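Long-range contacts in papain inhibitor (Streptomyces mobaraensis, PDB 5NTB), which inhibits the cysteine proteases papain and bromelain and bovine trypsin, and serves as a glutamine and lysine donor substrate for transglutaminase: residues I2-T13 with G99-R110; D33-W42 with V69-R80. All blocks are in the same frame, centred on the assembly; numbering follows the deposited sequence.

Interaction 1: I2-T13 with G99-R110; sequences IPIGQKMTGKMT and GVVNGITWKFVR. With SO4 (sulfate ion), chain D.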
loop_
_atom_site.group_PDB
_atom_site.type_symbol
_atom_site.label_atom_id
_atom_site.label_comp_id
_atom_site.label_asym_id
_atom_site.label_seq_id
_atom_site.Cartn_x
_atom_site.Cartn_y
_atom_site.Cartn_z
ATOM N N ILE A 2 -9.085 -2.578 -11.335
ATOM C CA ILE A 2 -8.426 -3.113 -10.144
ATOM C C ILE A 2 -8.539 -4.635 -10.208
ATOM O O ILE A 2 -9.651 -5.161 -10.083
ATOM C CB ILE A 2 -9.052 -2.576 -8.854
ATOM C CG1 ILE A 2 -8.919 -1.052 -8.785
ATOM C CG2 ILE A 2 -8.388 -3.233 -7.636
ATOM C CD1 ILE A 2 -9.767 -0.420 -7.687
ATOM N N PRO A 3 -7.441 -5.360 -10.410
ATOM C CA PRO A 3 -7.540 -6.825 -10.555
ATOM C C PRO A 3 -7.584 -7.550 -9.212
ATOM O O PRO A 3 -6.599 -8.117 -8.737
ATOM C CB PRO A 3 -6.277 -7.166 -11.347
ATOM C CG PRO A 3 -5.290 -6.124 -10.922
ATOM C CD PRO A 3 -6.075 -4.868 -10.652
ATOM N N ILE A 4 -8.770 -7.531 -8.597
ATOM C CA ILE A 4 -8.952 -8.143 -7.289
ATOM C C ILE A 4 -8.523 -9.598 -7.332
ATOM O O ILE A 4 -8.902 -10.351 -8.239
ATOM C CB ILE A 4 -10.415 -8.025 -6.841
ATOM C CG1 ILE A 4 -10.847 -6.561 -6.779
ATOM C CG2 ILE A 4 -10.617 -8.735 -5.502
ATOM C CD1 ILE A 4 -10.222 -5.790 -5.649
ATOM N N GLY A 5 -7.721 -10.002 -6.345
ATOM C CA GLY A 5 -7.311 -11.376 -6.181
ATOM C C GLY A 5 -6.091 -11.790 -6.972
ATOM O O GLY A 5 -5.597 -12.903 -6.775
ATOM N N GLN A 6 -5.584 -10.943 -7.854
ATOM C CA GLN A 6 -4.453 -11.331 -8.686
ATOM C C GLN A 6 -3.152 -11.041 -7.947
ATOM O O GLN A 6 -2.845 -9.881 -7.652
ATOM C CB GLN A 6 -4.476 -10.616 -10.032
ATOM C CG GLN A 6 -3.091 -10.497 -10.656
ATOM C CD GLN A 6 -3.046 -9.539 -11.826
ATOM O OE1 GLN A 6 -2.209 -8.631 -11.863
ATOM N NE2 GLN A 6 -3.926 -9.742 -12.797
ATOM N N LYS A 7 -2.391 -12.089 -7.654
ATOM C CA LYS A 7 -1.147 -11.910 -6.922
ATOM C C LYS A 7 -0.098 -11.305 -7.840
ATOM O O LYS A 7 0.021 -11.675 -9.013
ATOM C CB LYS A 7 -0.652 -13.242 -6.341
ATOM C CG LYS A 7 -1.548 -13.831 -5.248
ATOM C CD LYS A 7 -0.752 -14.160 -3.977
ATOM C CE LYS A 7 -1.656 -14.325 -2.755
ATOM N NZ LYS A 7 -3.052 -14.688 -3.144
ATOM N N MET A 8 0.645 -10.347 -7.312
ATOM C CA MET A 8 1.731 -9.711 -8.032
ATOM C C MET A 8 3.007 -9.814 -7.223
ATOM O O MET A 8 2.976 -9.776 -5.990
ATOM C CB MET A 8 1.425 -8.257 -8.313
ATOM C CG MET A 8 0.442 -8.138 -9.457
ATOM S SD MET A 8 -0.199 -6.485 -9.631
ATOM C CE MET A 8 -1.153 -6.303 -8.132
ATOM N N THR A 9 4.125 -9.972 -7.917
ATOM C CA THR A 9 5.415 -9.918 -7.266
ATOM C C THR A 9 5.937 -8.497 -7.339
ATOM O O THR A 9 5.848 -7.839 -8.378
ATOM C CB THR A 9 6.406 -10.878 -7.921
ATOM O OG1 THR A 9 5.889 -12.213 -7.839
ATOM C CG2 THR A 9 7.740 -10.813 -7.192
ATOM N N GLY A 10 6.466 -8.019 -6.226
ATOM C CA GLY A 10 7.056 -6.708 -6.281
ATOM C C GLY A 10 7.907 -6.427 -5.073
ATOM O O GLY A 10 8.541 -7.325 -4.507
ATOM N N LYS A 11 7.945 -5.169 -4.687
ATOM C CA LYS A 11 8.792 -4.744 -3.595
ATOM C C LYS A 11 7.981 -3.850 -2.683
ATOM O O LYS A 11 6.937 -3.304 -3.067
ATOM C CB LYS A 11 10.036 -4.008 -4.095
ATOM C CG LYS A 11 9.741 -2.638 -4.651
ATOM C CD LYS A 11 11.019 -1.878 -5.009
ATOM C CE LYS A 11 11.465 -2.197 -6.422
ATOM N NZ LYS A 11 12.458 -1.206 -6.925
ATOM N N MET A 12 8.465 -3.719 -1.462
ATOM C CA MET A 12 7.823 -2.837 -0.508
ATOM C C MET A 12 8.858 -1.944 0.153
ATOM O O MET A 12 9.973 -2.369 0.477
ATOM C CB MET A 12 7.041 -3.617 0.548
ATOM C CG MET A 12 7.871 -4.513 1.435
ATOM S SD MET A 12 6.818 -5.358 2.632
ATOM C CE MET A 12 8.065 -6.201 3.607
ATOM N N THR A 13 8.479 -0.694 0.308
ATOM C CA THR A 13 9.165 0.261 1.157
ATOM C C THR A 13 8.165 0.741 2.189
ATOM O O THR A 13 7.027 0.268 2.250
ATOM C CB THR A 13 9.715 1.418 0.328
ATOM O OG1 THR A 13 8.658 1.972 -0.458
ATOM C CG2 THR A 13 10.803 0.928 -0.610
ATOM N N GLY A 99 14.840 -1.343 5.205
ATOM C CA GLY A 99 14.552 -0.237 4.311
ATOM C C GLY A 99 13.685 -0.572 3.109
ATOM O O GLY A 99 12.613 0.012 2.916
ATOM N N VAL A 100 14.153 -1.493 2.273
ATOM C CA VAL A 100 13.405 -1.939 1.102
ATOM C C VAL A 100 13.522 -3.448 1.014
ATOM O O VAL A 100 14.603 -4.012 1.208
ATOM C CB VAL A 100 13.899 -1.268 -0.192
ATOM C CG1 VAL A 100 15.410 -1.323 -0.265
ATOM C CG2 VAL A 100 13.258 -1.919 -1.421
ATOM N N VAL A 101 12.401 -4.104 0.745
ATOM C CA VAL A 101 12.351 -5.553 0.625
ATOM C C VAL A 101 11.857 -5.885 -0.769
ATOM O O VAL A 101 10.721 -5.554 -1.127
ATOM C CB VAL A 101 11.438 -6.188 1.683
ATOM C CG1 VAL A 101 11.274 -7.666 1.409
ATOM C CG2 VAL A 101 11.986 -5.947 3.078
ATOM N N ASN A 102 12.701 -6.535 -1.557
ATOM C CA ASN A 102 12.275 -7.062 -2.837
ATOM C C ASN A 102 11.682 -8.447 -2.640
ATOM O O ASN A 102 11.915 -9.116 -1.628
ATOM C CB ASN A 102 13.451 -7.144 -3.800
ATOM C CG ASN A 102 13.994 -5.781 -4.158
ATOM O OD1 ASN A 102 13.298 -4.968 -4.761
ATOM N ND2 ASN A 102 15.233 -5.513 -3.772
ATOM N N GLY A 103 10.918 -8.880 -3.631
ATOM C CA GLY A 103 10.398 -10.230 -3.588
ATOM C C GLY A 103 9.260 -10.452 -2.618
ATOM O O GLY A 103 9.158 -11.533 -2.031
ATOM N N ILE A 104 8.407 -9.453 -2.417
ATOM C CA ILE A 104 7.159 -9.672 -1.707
ATOM C C ILE A 104 6.102 -10.043 -2.732
ATOM O O ILE A 104 6.292 -9.892 -3.944
ATOM C CB ILE A 104 6.709 -8.434 -0.909
ATOM C CG1 ILE A 104 6.416 -7.273 -1.871
ATOM C CG2 ILE A 104 7.767 -8.060 0.103
ATOM C CD1 ILE A 104 5.259 -6.400 -1.457
ATOM N N THR A 105 4.980 -10.537 -2.244
ATOM C CA THR A 105 3.818 -10.728 -3.083
ATOM C C THR A 105 2.678 -9.927 -2.482
ATOM O O THR A 105 2.581 -9.781 -1.259
ATOM C CB THR A 105 3.440 -12.202 -3.190
ATOM O OG1 THR A 105 2.881 -12.630 -1.948
ATOM C CG2 THR A 105 4.685 -13.072 -3.527
ATOM N N TRP A 106 1.829 -9.384 -3.344
ATOM C CA TRP A 106 0.686 -8.632 -2.856
ATOM C C TRP A 106 -0.453 -8.719 -3.849
ATOM O O TRP A 106 -0.258 -9.004 -5.031
ATOM C CB TRP A 106 1.055 -7.166 -2.543
ATOM C CG TRP A 106 1.450 -6.295 -3.697
ATOM C CD1 TRP A 106 2.702 -6.149 -4.230
ATOM C CD2 TRP A 106 0.597 -5.413 -4.426
ATOM N NE1 TRP A 106 2.674 -5.222 -5.254
ATOM C CE2 TRP A 106 1.394 -4.759 -5.393
ATOM C CE3 TRP A 106 -0.762 -5.098 -4.343
ATOM C CZ2 TRP A 106 0.873 -3.823 -6.288
ATOM C CZ3 TRP A 106 -1.285 -4.161 -5.228
ATOM C CH2 TRP A 106 -0.459 -3.522 -6.184
ATOM N N LYS A 107 -1.659 -8.469 -3.347
ATOM C CA LYS A 107 -2.830 -8.459 -4.204
ATOM C C LYS A 107 -3.830 -7.490 -3.612
ATOM O O LYS A 107 -3.886 -7.301 -2.391
ATOM C CB LYS A 107 -3.463 -9.852 -4.349
ATOM C CG LYS A 107 -3.977 -10.432 -3.041
ATOM C CD LYS A 107 -4.681 -11.757 -3.298
ATOM C CE LYS A 107 -5.206 -12.346 -2.017
ATOM N NZ LYS A 107 -5.962 -13.620 -2.284
ATOM N N PHE A 108 -4.592 -6.861 -4.495
ATOM C CA PHE A 108 -5.779 -6.123 -4.090
ATOM C C PHE A 108 -6.858 -7.085 -3.622
ATOM O O PHE A 108 -7.097 -8.119 -4.255
ATOM C CB PHE A 108 -6.328 -5.306 -5.257
ATOM C CG PHE A 108 -5.416 -4.208 -5.736
ATOM C CD1 PHE A 108 -5.247 -3.056 -4.982
ATOM C CD2 PHE A 108 -4.776 -4.302 -6.960
ATOM C CE1 PHE A 108 -4.430 -2.026 -5.433
ATOM C CE2 PHE A 108 -3.965 -3.270 -7.426
ATOM C CZ PHE A 108 -3.798 -2.128 -6.655
ATOM N N VAL A 109 -7.546 -6.721 -2.538
ATOM C CA VAL A 109 -8.684 -7.496 -2.043
ATOM C C VAL A 109 -9.836 -6.574 -1.667
ATOM O O VAL A 109 -9.672 -5.367 -1.490
ATOM C CB VAL A 109 -8.329 -8.364 -0.819
ATOM C CG1 VAL A 109 -7.292 -9.414 -1.177
ATOM C CG2 VAL A 109 -7.843 -7.487 0.323
ATOM N N ARG A 110 -11.015 -7.175 -1.515
ATOM C CA ARG A 110 -12.180 -6.459 -1.004
ATOM C C ARG A 110 -12.742 -7.149 0.234
ATOM O O ARG A 110 -12.928 -6.518 1.276
ATOM C CB ARG A 110 -13.261 -6.344 -2.080
ATOM C CG ARG A 110 -13.046 -5.164 -3.006
ATOM C CD ARG A 110 -14.349 -4.654 -3.596
ATOM N NE ARG A 110 -14.144 -3.373 -4.268
ATOM C CZ ARG A 110 -13.854 -3.244 -5.560
ATOM N NH1 ARG A 110 -13.678 -2.040 -6.087
ATOM N NH2 ARG A 110 -13.742 -4.319 -6.331
HETATM S S SO4 D . 10.805 1.816 -8.140
HETATM O O1 SO4 D . 11.062 0.394 -8.360
HETATM O O2 SO4 D . 11.694 2.334 -7.102
HETATM O O3 SO4 D . 9.403 1.998 -7.740
HETATM O O4 SO4 D . 11.026 2.537 -9.395
HETATM O O HOH W 1 -4.421 -7.744 -7.157
HETATM O O HOH W 2 -5.600 -14.724 -4.890
HETATM O O HOH W 3 11.377 -6.436 -6.225
#
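Met8 and Trp106 form a hydrogen-bonded antiparallel pair where the first and last strands of this double-psi beta-barrel family protein meet. Met8 N gives to Trp106 O at 2.8 Å, and Trp106 N returns the bond to Met8 O. The Met8 side chain then leans over its partner. Met8 CB lies 3.8 Å from Trp106 O; CG, anti to the carbonyl carbon (chi1 -77°), carries Met8 SD above the indole face but at a distance, 4.8 Å from the centroid of the six-membered ring of Trp106, a long Met-aromatic contact; and the bend at chi3 (-67°) drops Met8 CE onto that ring, 3.6 Å from its centroid and 16° off the normal. The indole is held from elsewhere too, because Trp106 NE1 bonds to Thr81 O. Phe108 receives Ile2 CG2 over its ring, while Gly5 N donates a hydrogen bond to Phe108 O (2.9 Å). One water accepts from Phe108 N and donates to Pro3 O and Gln6 O, tying the type II turn of Pro3 to Gln6 to the last strand. Farther along, Gly10 has two residues opposite it, Gly103 and Ile104, a G1 beta bulge where the chain turns a corner. Beyond it Met12 pairs with Val101, its extended chain alongside the valine, with Met12 CE 3.9 Å from Val101 CB.

Interaction 2: D33-W42 with V69-R80; sequences DLVAIPAAWW and VPVRDKCPSCDR. With SO4 (sulfate ion), chain D; SO4 (sulfate ion), chain C.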
loop_
_atom_site.group_PDB
_atom_site.type_symbol
_atom_site.label_atom_id
_atom_site.label_comp_id
_atom_site.label_asym_id
_atom_site.label_seq_id
_atom_site.Cartn_x
_atom_site.Cartn_y
_atom_site.Cartn_z
ATOM N N ASP A 33 -1.912 0.851 10.196
ATOM C CA ASP A 33 -1.705 -0.049 9.063
ATOM C C ASP A 33 -2.401 0.517 7.828
ATOM O O ASP A 33 -3.622 0.715 7.835
ATOM C CB ASP A 33 -2.260 -1.444 9.350
ATOM C CG ASP A 33 -1.413 -2.240 10.304
ATOM O OD1 ASP A 33 -0.261 -1.848 10.570
ATOM O OD2 ASP A 33 -1.907 -3.294 10.774
ATOM N N LEU A 34 -1.640 0.742 6.760
ATOM C CA LEU A 34 -2.228 1.195 5.507
ATOM C C LEU A 34 -1.189 1.021 4.411
ATOM O O LEU A 34 -0.028 0.709 4.677
ATOM C CB LEU A 34 -2.695 2.654 5.591
ATOM C CG LEU A 34 -1.673 3.690 6.068
ATOM C CD1 LEU A 34 -0.775 4.206 4.953
ATOM C CD2 LEU A 34 -2.419 4.845 6.719
ATOM N N VAL A 35 -1.614 1.247 3.173
ATOM C CA VAL A 35 -0.696 1.182 2.045
ATOM C C VAL A 35 -0.947 2.361 1.115
ATOM O O VAL A 35 -2.082 2.828 0.950
ATOM C CB VAL A 35 -0.819 -0.154 1.286
ATOM C CG1 VAL A 35 -2.162 -0.284 0.636
ATOM C CG2 VAL A 35 0.296 -0.294 0.235
ATOM N N ALA A 36 0.143 2.844 0.518
ATOM C CA ALA A 36 0.114 3.775 -0.606
ATOM C C ALA A 36 0.360 2.987 -1.884
ATOM O O ALA A 36 1.367 2.272 -1.996
ATOM C CB ALA A 36 1.163 4.873 -0.430
ATOM N N ILE A 37 -0.578 3.087 -2.819
ATOM C CA ILE A 37 -0.604 2.295 -4.047
ATOM C C ILE A 37 0.034 3.079 -5.192
ATOM O O ILE A 37 -0.219 4.283 -5.341
ATOM C CB ILE A 37 -2.049 1.887 -4.377
ATOM C CG1 ILE A 37 -2.565 0.890 -3.340
ATOM C CG2 ILE A 37 -2.194 1.353 -5.821
ATOM C CD1 ILE A 37 -1.799 -0.420 -3.290
ATOM N N PRO A 38 0.864 2.437 -6.018
ATOM C CA PRO A 38 1.514 3.145 -7.134
ATOM C C PRO A 38 0.530 3.865 -8.042
ATOM O O PRO A 38 -0.579 3.387 -8.304
ATOM C CB PRO A 38 2.230 2.027 -7.902
ATOM C CG PRO A 38 2.312 0.896 -6.989
ATOM C CD PRO A 38 1.327 1.050 -5.874
ATOM N N ALA A 39 0.999 4.997 -8.586
ATOM C CA ALA A 39 0.134 5.889 -9.349
ATOM C C ALA A 39 -0.482 5.203 -10.562
ATOM O O ALA A 39 -1.577 5.580 -10.983
ATOM C CB ALA A 39 0.913 7.128 -9.790
ATOM N N ALA A 40 0.177 4.184 -11.116
ATOM C CA ALA A 40 -0.328 3.557 -12.335
ATOM C C ALA A 40 -1.681 2.878 -12.144
ATOM O O ALA A 40 -2.362 2.590 -13.137
ATOM C CB ALA A 40 0.690 2.551 -12.866
ATOM N N TRP A 41 -2.108 2.652 -10.901
ATOM C CA TRP A 41 -3.392 2.027 -10.635
ATOM C C TRP A 41 -4.518 3.028 -10.441
ATOM O O TRP A 41 -5.680 2.617 -10.386
ATOM C CB TRP A 41 -3.297 1.145 -9.392
ATOM C CG TRP A 41 -2.293 0.052 -9.550
ATOM C CD1 TRP A 41 -1.019 0.017 -9.054
ATOM C CD2 TRP A 41 -2.483 -1.170 -10.271
ATOM N NE1 TRP A 41 -0.400 -1.159 -9.433
ATOM C CE2 TRP A 41 -1.279 -1.899 -10.185
ATOM C CE3 TRP A 41 -3.549 -1.711 -10.999
ATOM C CZ2 TRP A 41 -1.123 -3.154 -10.787
ATOM C CZ3 TRP A 41 -3.391 -2.955 -11.584
ATOM C CH2 TRP A 41 -2.191 -3.660 -11.475
ATOM N N TRP A 42 -4.200 4.317 -10.326
ATOM C CA TRP A 42 -5.208 5.336 -10.075
ATOM C C TRP A 42 -5.836 5.773 -11.394
ATOM O O TRP A 42 -5.150 5.881 -12.416
ATOM C CB TRP A 42 -4.583 6.518 -9.327
ATOM C CG TRP A 42 -4.138 6.091 -7.942
ATOM C CD1 TRP A 42 -3.093 5.249 -7.636
ATOM C CD2 TRP A 42 -4.758 6.426 -6.686
ATOM N NE1 TRP A 42 -3.016 5.060 -6.269
ATOM C CE2 TRP A 42 -4.028 5.768 -5.668
ATOM C CE3 TRP A 42 -5.854 7.226 -6.322
ATOM C CZ2 TRP A 42 -4.360 5.878 -4.325
ATOM C CZ3 TRP A 42 -6.177 7.337 -4.981
ATOM C CH2 TRP A 42 -5.432 6.657 -3.995
ATOM N N VAL A 69 -4.081 -4.725 4.811
ATOM C CA VAL A 69 -4.134 -3.314 5.198
ATOM C C VAL A 69 -4.938 -2.527 4.171
ATOM O O VAL A 69 -4.953 -2.857 2.979
ATOM C CB VAL A 69 -2.714 -2.693 5.348
ATOM C CG1 VAL A 69 -1.839 -3.522 6.311
ATOM C CG2 VAL A 69 -2.018 -2.552 4.000
ATOM N N PRO A 70 -5.607 -1.464 4.608
ATOM C CA PRO A 70 -6.409 -0.662 3.682
ATOM C C PRO A 70 -5.567 0.226 2.777
ATOM O O PRO A 70 -4.545 0.779 3.178
ATOM C CB PRO A 70 -7.269 0.193 4.621
ATOM C CG PRO A 70 -6.430 0.315 5.857
ATOM C CD PRO A 70 -5.759 -1.024 6.002
ATOM N N VAL A 71 -6.052 0.398 1.548
ATOM C CA VAL A 71 -5.515 1.421 0.654
ATOM C C VAL A 71 -5.989 2.780 1.141
ATOM O O VAL A 71 -7.194 3.043 1.209
ATOM C CB VAL A 71 -5.965 1.186 -0.793
ATOM C CG1 VAL A 71 -5.498 2.334 -1.678
ATOM C CG2 VAL A 71 -5.478 -0.171 -1.304
ATOM N N ARG A 72 -5.049 3.665 1.452
ATOM C CA ARG A 72 -5.389 4.997 1.933
ATOM C C ARG A 72 -4.636 6.105 1.220
ATOM O O ARG A 72 -4.885 7.281 1.502
ATOM C CB ARG A 72 -5.116 5.114 3.438
ATOM C CG ARG A 72 -5.880 4.109 4.262
ATOM C CD ARG A 72 -6.805 4.799 5.222
ATOM N NE ARG A 72 -7.512 3.881 6.114
ATOM C CZ ARG A 72 -8.742 3.428 5.910
ATOM N NH1 ARG A 72 -9.423 3.790 4.831
ATOM N NH2 ARG A 72 -9.300 2.617 6.800
ATOM N N ASP A 73 -3.724 5.780 0.314
ATOM C CA ASP A 73 -2.840 6.813 -0.203
ATOM C C ASP A 73 -2.299 6.359 -1.548
ATOM O O ASP A 73 -2.451 5.201 -1.948
ATOM C CB ASP A 73 -1.713 7.082 0.797
ATOM C CG ASP A 73 -1.133 8.495 0.717
ATOM O OD1 ASP A 73 -1.484 9.282 -0.180
ATOM O OD2 ASP A 73 -0.265 8.788 1.572
ATOM N N LYS A 74 -1.667 7.303 -2.235
ATOM C CA LYS A 74 -1.068 7.116 -3.547
ATOM C C LYS A 74 0.433 7.307 -3.421
ATOM O O LYS A 74 0.888 8.200 -2.706
ATOM C CB LYS A 74 -1.646 8.129 -4.535
ATOM C CG LYS A 74 -1.089 8.103 -5.957
ATOM C CD LYS A 74 -1.987 8.985 -6.813
ATOM C CE LYS A 74 -1.373 9.407 -8.117
ATOM N NZ LYS A 74 -2.299 10.402 -8.733
ATOM N N CYS A 75 1.204 6.471 -4.120
ATOM C CA CYS A 75 2.657 6.601 -4.183
ATOM C C CYS A 75 3.024 7.065 -5.585
ATOM O O CYS A 75 3.078 6.242 -6.517
ATOM C CB CYS A 75 3.323 5.262 -3.857
ATOM S SG CYS A 75 5.119 5.317 -3.932
ATOM N N PRO A 76 3.257 8.363 -5.802
ATOM C CA PRO A 76 3.542 8.832 -7.167
ATOM C C PRO A 76 4.856 8.319 -7.730
ATOM O O PRO A 76 4.986 8.206 -8.956
ATOM C CB PRO A 76 3.568 10.362 -7.018
ATOM C CG PRO A 76 2.846 10.641 -5.751
ATOM C CD PRO A 76 3.121 9.480 -4.854
ATOM N N SER A 77 5.833 8.009 -6.890
ATOM C CA SER A 77 7.145 7.602 -7.381
ATOM C C SER A 77 7.305 6.093 -7.478
ATOM O O SER A 77 8.366 5.620 -7.902
ATOM C CB SER A 77 8.235 8.172 -6.475
ATOM O OG SER A 77 8.064 7.704 -5.150
ATOM N N CYS A 78 6.293 5.331 -7.090
ATOM C CA CYS A 78 6.399 3.881 -7.091
ATOM C C CYS A 78 6.093 3.325 -8.467
ATOM O O CYS A 78 5.127 3.733 -9.114
ATOM C CB CYS A 78 5.412 3.256 -6.104
ATOM S SG CYS A 78 5.776 3.421 -4.355
ATOM N N ASP A 79 6.916 2.375 -8.915
ATOM C CA ASP A 79 6.566 1.634 -10.117
ATOM C C ASP A 79 5.413 0.677 -9.818
ATOM O O ASP A 79 4.995 0.491 -8.665
ATOM C CB ASP A 79 7.775 0.869 -10.661
ATOM C CG ASP A 79 7.729 0.686 -12.188
ATOM O OD1 ASP A 79 6.676 0.934 -12.813
ATOM O OD2 ASP A 79 8.763 0.295 -12.767
ATOM N N ARG A 80 4.939 0.033 -10.885
ATOM C CA ARG A 80 3.665 -0.684 -10.872
ATOM C C ARG A 80 3.474 -1.665 -9.712
ATOM O O ARG A 80 2.371 -1.768 -9.153
ATOM C CB ARG A 80 3.554 -1.414 -12.204
ATOM C CG ARG A 80 2.244 -2.047 -12.450
ATOM C CD ARG A 80 2.245 -2.677 -13.836
ATOM N NE ARG A 80 1.109 -3.554 -13.976
ATOM C CZ ARG A 80 1.110 -4.832 -13.618
ATOM N NH1 ARG A 80 2.213 -5.382 -13.106
ATOM N NH2 ARG A 80 0.015 -5.556 -13.773
HETATM S S SO4 D . 10.805 1.816 -8.140
HETATM O O1 SO4 D . 11.062 0.394 -8.360
HETATM O O2 SO4 D . 11.694 2.334 -7.102
HETATM O O3 SO4 D . 9.403 1.998 -7.740
HETATM O O4 SO4 D . 11.026 2.537 -9.395
HETATM S S SO4 C . 1.925 -8.936 -13.237
HETATM O O1 SO4 C . 1.859 -10.389 -13.110
HETATM O O2 SO4 C . 2.911 -8.605 -14.261
HETATM O O3 SO4 C . 0.627 -8.390 -13.613
HETATM O O4 SO4 C . 2.369 -8.328 -11.985
HETATM O O HOH W 4 3.099 3.543 -11.009
#
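A parallel strand pair, 35-38 beside 69-75, brings Val35 and Ile37 against Val71: Val35 CG1 and Ile37 CG1 both reach Val71 CG2, the latter at 3.7 Å. The register slips by one residue after Val35, a beta bulge in which Val35 O takes a nearly straight bond from Arg72 N and a weak one from Asp73 N. On the other face Ala36 CB meets Asp73 CB, while the Asp73 carboxylate turns to Tyr15 OH and Ala22 N. In this member of the double-psi beta-barrel family strand 35-38 has two neighbours, parallel to 65-75 and antiparallel to 82-86. Past the bulge, Ile37 O is gripped by two donors from opposite faces of its carbonyl plane, Cys75 N at 2.9 Å and Trp42 NE1 at 3.0 Å. Lys74 is stretched across the Trp42 indole; CG anti to the backbone N (chi1 178°) starts it along the face, where Lys74 CG sits 3.7 Å from the centroid of the five-membered ring of Trp42, and CE continues to Ala39 CB. Replacing Trp42 by an alanine would probably strip Lys74 of the flat surface its methylenes lie on and cost Ile37 O one of its two donors. Pro38 CB packs on CB of Cys78, the last residue of a type I turn whose ends are joined by the Cys75-Cys78 disulfide. Trp41 NE1 points in its ring plane to a lone pair of Arg80 O (2.9 Å, N-H...O 167°). The Arg80 guanidinium, 41° from the indole plane, lays one face over Trp41 CZ2 and gives NH1 and NH2 to the sulfate of chain C, probably from the crystallisation liquor, with Arg80 NH2 2.9 Å from its O3.

In the fold
Both segments of interaction 2 fall between those of interaction 1 in the sequence, and both contacts reach the same mixed sheet, their centres about 11 Å apart. Trp41 makes most of the direct contact between them: Pro3 CD comes to 3.4 Å from Trp41 CZ3, Met8 SD to 3.6 Å from Trp41 CZ2, and the Phe108 ring meets the indole edge-to-face. Next to it, Phe108 CE1 lies 3.8 Å from Ile37 CD1. A second meeting point is the sulfate of chain D, probably from the crystallisation liquor, which binds Lys11 NZ (2.6 Å to its O1) from 2-13 and Asp79 N (2.8 Å to its O3) from 69-80, with His82 ND1 as a further partner.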